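Local structure of glucose dehydrogenase (Serratia sp. FS14, 7CDY) at residues A[74-79]-A[95-101]. The protein belongs to the glucose/sorbosone dehydrogenase family, whose members are built on a beta-propeller fold, and carries a calcium ion in this model. Residues are numbered along the deposited sequence; the frame is centred on the assembly and turned at random.
Sequences SRRVYL and GYGRLSD
Strands 76-79 and 95-99 run antiparallel, their axes 4.6 Å apart at closest and 146° between directions, as the open end of a beta hairpin. Val-77/Gly-97 and Leu-79/Gly-95 are hydrogen-bonded pairs (Val-77 N to Gly-97 O and Leu-79 N to Gly-95 O 2.9 Å, Gly-97 N to Val-77 O and Gly-95 N to Leu-79 O 3.0 Å); Arg-76/Arg-98 and Tyr-78/Tyr-96 are non-hydrogen-bonded, CA atoms 4.4 and 4.1 Å apart. Ahead of the strand, Arg-75 leaves a short helix with positive phi (55/23), and Ser-74 OG, also hydrogen-bonded to Asp-70, takes Arg-76 N at 3.1 Å, an ST turn. Arg-75 O still receives Leu-99 N at 2.8 Å.

The Arg-75 side chain (m, t, p) reaches along the second segment: NE to Leu-99 O 2.8 Å, NH2 to Ser-100 O 3.0 Å. Asp-101 OD1 takes NH2 of extended Arg-98 at 2.9 Å but lies a long 3.9 Å from Arg-75 NE, out of the guanidinium plane, with no N-H pointing at it. On the Arg-98 face, the Arg-76 guanidinium lies flat on the Tyr-96 ring, CZ 3.8 Å from the ring centroid, a cation-pi stack; Tyr-96 (chi1 p) places CB 3.9 Å from the Tyr-78 ring centroid, a CH-pi contact. Val-77 CG2 meets Leu-99 CB at 4.0 Å.

Asp-103 and Glu-107 also salt-bridge Arg-75 and Arg-98; Glu-166 salt-bridges Arg-76 and hydrogen-bonds Tyr-96 OH. Within this antiparallel propeller sheet, strand 62-67 flanks the first strand, 106-107 and 109-114 the second; Val-77 and Leu-79 pack against Val-65 and Leu-106.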
ATOM      1  N   SER A  74      -9.431  13.121 -16.841  1.00 11.86           N
ATOM      2  CA  SER A  74     -10.637  12.822 -16.067  1.00  9.55           C
ATOM      3  C   SER A  74     -10.672  13.488 -14.696  1.00  9.10           C
ATOM      4  O   SER A  74     -11.754  13.617 -14.113  1.00 10.31           O
ATOM      5  CB  SER A  74     -10.712  11.315 -15.765  1.00  9.66           C
ATOM      6  OG  SER A  74      -9.563  10.931 -14.986  1.00 10.99           O
ATOM      7  N   ARG A  75      -9.513  13.881 -14.172  1.00  8.91           N
ATOM      8  CA  ARG A  75      -9.363  14.357 -12.799  1.00 10.21           C
ATOM      9  C   ARG A  75      -9.892  13.360 -11.770  1.00  9.78           C
ATOM     10  O   ARG A  75     -10.199  13.727 -10.633  1.00  9.79           O
ATOM     11  CB  ARG A  75      -9.922  15.772 -12.603  1.00 10.33           C
ATOM     12  CG  ARG A  75      -9.226  16.778 -13.519  1.00 11.32           C
ATOM     13  CD  ARG A  75      -9.628  18.221 -13.243  1.00 12.15           C
ATOM     14  NE  ARG A  75      -9.269  18.665 -11.891  1.00 11.10           N
ATOM     15  CZ  ARG A  75      -8.059  19.055 -11.506  1.00 13.13           C
ATOM     16  NH1 ARG A  75      -7.031  19.049 -12.348  1.00 13.88           N
ATOM     17  NH2 ARG A  75      -7.886  19.452 -10.250  1.00 13.45           N
ATOM     18  N   ARG A  76      -9.975  12.084 -12.132  1.00  9.23           N
ATOM     19  CA  ARG A  76     -10.503  11.079 -11.222  1.00  9.19           C
ATOM     20  C   ARG A  76      -9.460  10.693 -10.174  1.00  8.38           C
ATOM     21  O   ARG A  76      -8.290  10.481 -10.496  1.00  9.20           O
ATOM     22  CB  ARG A  76     -10.922   9.842 -12.022  1.00  9.76           C
ATOM     23  CG  ARG A  76     -11.459   8.724 -11.156  1.00 11.02           C
ATOM     24  CD  ARG A  76     -12.019   7.584 -11.990  1.00 11.45           C
ATOM     25  NE  ARG A  76     -13.201   7.989 -12.744  1.00 13.05           N
ATOM     26  CZ  ARG A  76     -13.892   7.170 -13.526  1.00 16.06           C
ATOM     27  NH1 ARG A  76     -13.508   5.906 -13.659  1.00 15.32           N
ATOM     28  NH2 ARG A  76     -14.953   7.631 -14.170  1.00 14.96           N
ATOM     29  N   VAL A  77      -9.908  10.604  -8.924  1.00  8.66           N
ATOM     30  CA  VAL A  77      -9.046  10.276  -7.791  1.00  9.08           C
ATOM     31  C   VAL A  77      -9.684   9.121  -7.031  1.00  8.55           C
ATOM     32  O   VAL A  77     -10.824   9.234  -6.564  1.00  9.36           O
ATOM     33  CB  VAL A  77      -8.828  11.478  -6.856  1.00  9.57           C
ATOM     34  CG1 VAL A  77      -7.954  11.061  -5.671  1.00 10.26           C
ATOM     35  CG2 VAL A  77      -8.171  12.615  -7.623  1.00 11.08           C
ATOM     36  N   TYR A  78      -8.948   8.013  -6.911  1.00  8.16           N
ATOM     37  CA  TYR A  78      -9.357   6.878  -6.091  1.00  8.34           C
ATOM     38  C   TYR A  78      -8.839   7.044  -4.667  1.00  7.38           C
ATOM     39  O   TYR A  78      -7.742   7.582  -4.443  1.00  9.10           O
ATOM     40  CB  TYR A  78      -8.795   5.571  -6.671  1.00  7.96           C
ATOM     41  CG  TYR A  78      -9.378   5.189  -8.018  1.00  9.17           C
ATOM     42  CD1 TYR A  78      -8.968   5.840  -9.175  1.00 10.14           C
ATOM     43  CD2 TYR A  78     -10.333   4.181  -8.127  1.00  9.15           C
ATOM     44  CE1 TYR A  78      -9.514   5.509 -10.418  1.00  9.69           C
ATOM     45  CE2 TYR A  78     -10.880   3.838  -9.368  1.00  9.97           C
ATOM     46  CZ  TYR A  78     -10.452   4.502 -10.497  1.00  9.45           C
ATOM     47  OH  TYR A  78     -10.988   4.180 -11.733  1.00 11.11           O
ATOM     48  N   LEU A  79      -9.633   6.570  -3.698  1.00  8.23           N
ATOM     49  CA  LEU A  79      -9.232   6.542  -2.293  1.00  8.39           C
ATOM     50  C   LEU A  79      -9.540   5.176  -1.716  1.00  8.16           C
ATOM     51  O   LEU A  79     -10.565   4.573  -2.047  1.00  9.01           O
ATOM     52  CB  LEU A  79     -10.010   7.576  -1.459  1.00  9.42           C
ATOM     53  CG  LEU A  79      -9.859   9.051  -1.810  1.00  8.66           C
ATOM     54  CD1 LEU A  79     -10.863   9.886  -1.002  1.00 11.59           C
ATOM     55  CD2 LEU A  79      -8.438   9.528  -1.551  1.00 10.39           C
ATOM     56  N   GLY A  95     -13.109   3.745  -3.342  1.00  8.59           N
ATOM     57  CA  GLY A  95     -14.028   4.485  -4.182  1.00  9.57           C
ATOM     58  C   GLY A  95     -13.276   5.494  -5.020  1.00  8.85           C
ATOM     59  O   GLY A  95     -12.048   5.585  -4.960  1.00  9.96           O
ATOM     60  N   TYR A  96     -14.028   6.279  -5.791  1.00  8.81           N
ATOM     61  CA  TYR A  96     -13.415   7.384  -6.501  1.00  9.78           C
ATOM     62  C   TYR A  96     -14.384   8.547  -6.590  1.00 10.01           C
ATOM     63  O   TYR A  96     -15.602   8.381  -6.477  1.00 10.18           O
ATOM     64  CB  TYR A  96     -12.882   6.990  -7.886  1.00  9.53           C
ATOM     65  CG  TYR A  96     -13.927   6.663  -8.945  1.00  9.72           C
ATOM     66  CD1 TYR A  96     -14.648   7.676  -9.586  1.00  9.38           C
ATOM     67  CD2 TYR A  96     -14.141   5.346  -9.354  1.00 10.87           C
ATOM     68  CE1 TYR A  96     -15.584   7.386 -10.580  1.00 11.19           C
ATOM     69  CE2 TYR A  96     -15.077   5.044 -10.347  1.00 11.29           C
ATOM     70  CZ  TYR A  96     -15.784   6.078 -10.952  1.00 10.86           C
ATOM     71  OH  TYR A  96     -16.708   5.803 -11.938  1.00 12.23           O
ATOM     72  N   GLY A  97     -13.807   9.730  -6.763  1.00  8.93           N
ATOM     73  CA  GLY A  97     -14.532  10.926  -7.141  1.00 10.04           C
ATOM     74  C   GLY A  97     -13.710  11.719  -8.129  1.00 10.51           C
ATOM     75  O   GLY A  97     -12.672  11.243  -8.609  1.00 11.15           O
ATOM     76  N   ARG A  98     -14.160  12.924  -8.469  1.00 10.82           N
ATOM     77  CA  ARG A  98     -13.430  13.783  -9.388  1.00 11.33           C
ATOM     78  C   ARG A  98     -12.925  14.996  -8.625  1.00 11.08           C
ATOM     79  O   ARG A  98     -13.716  15.699  -7.985  1.00 12.40           O
ATOM     80  CB  ARG A  98     -14.322  14.229 -10.547  1.00 11.03           C
ATOM     81  CG  ARG A  98     -13.590  15.093 -11.547  1.00 10.90           C
ATOM     82  CD  ARG A  98     -14.505  15.583 -12.665  1.00 11.59           C
ATOM     83  NE  ARG A  98     -13.760  16.338 -13.672  1.00 11.49           N
ATOM     84  CZ  ARG A  98     -13.524  17.646 -13.609  1.00 12.23           C
ATOM     85  NH1 ARG A  98     -13.941  18.353 -12.555  1.00 14.11           N
ATOM     86  NH2 ARG A  98     -12.842  18.239 -14.585  1.00 13.95           N
ATOM     87  N   LEU A  99     -11.627  15.254  -8.702  1.00  9.93           N
ATOM     88  CA  LEU A  99     -11.096  16.455  -8.073  1.00 10.40           C
ATOM     89  C   LEU A  99     -11.531  17.669  -8.889  1.00 13.12           C
ATOM     90  O   LEU A  99     -11.267  17.745 -10.094  1.00 11.20           O
ATOM     91  CB  LEU A  99      -9.574  16.386  -7.968  1.00 11.90           C
ATOM     92  CG  LEU A  99      -8.910  17.542  -7.203  1.00 11.04           C
ATOM     93  CD1 LEU A  99      -9.426  17.595  -5.777  1.00 13.65           C
ATOM     94  CD2 LEU A  99      -7.397  17.413  -7.220  1.00 12.99           C
ATOM     95  N   SER A 100     -12.200  18.614  -8.237  1.00 10.86           N
ATOM     96  CA  SER A 100     -12.724  19.767  -8.962  1.00 11.74           C
ATOM     97  C   SER A 100     -11.585  20.551  -9.609  1.00 11.70           C
ATOM     98  O   SER A 100     -10.435  20.499  -9.180  1.00 12.45           O
ATOM     99  CB  SER A 100     -13.535  20.675  -8.022  1.00 10.68           C
ATOM    100  OG  SER A 100     -12.707  21.173  -6.966  1.00 12.63           O
ATOM    101  N   ASP A 101     -11.934  21.318 -10.648  1.00 13.48           N
ATOM    102  CA  ASP A 101     -10.927  22.060 -11.404  1.00 13.01           C
ATOM    103  C   ASP A 101     -10.122  23.002 -10.519  1.00 12.80           C
ATOM    104  O   ASP A 101      -8.936  23.229 -10.782  1.00 15.26           O
ATOM    105  CB  ASP A 101     -11.593  22.880 -12.520  1.00 16.81           C
ATOM    106  CG  ASP A 101     -12.269  22.022 -13.575  1.00 18.41           C
ATOM    107  OD1 ASP A 101     -12.058  20.799 -13.604  1.00 15.30           O
ATOM    108  OD2 ASP A 101     -13.017  22.591 -14.398  1.00 21.40           O
TER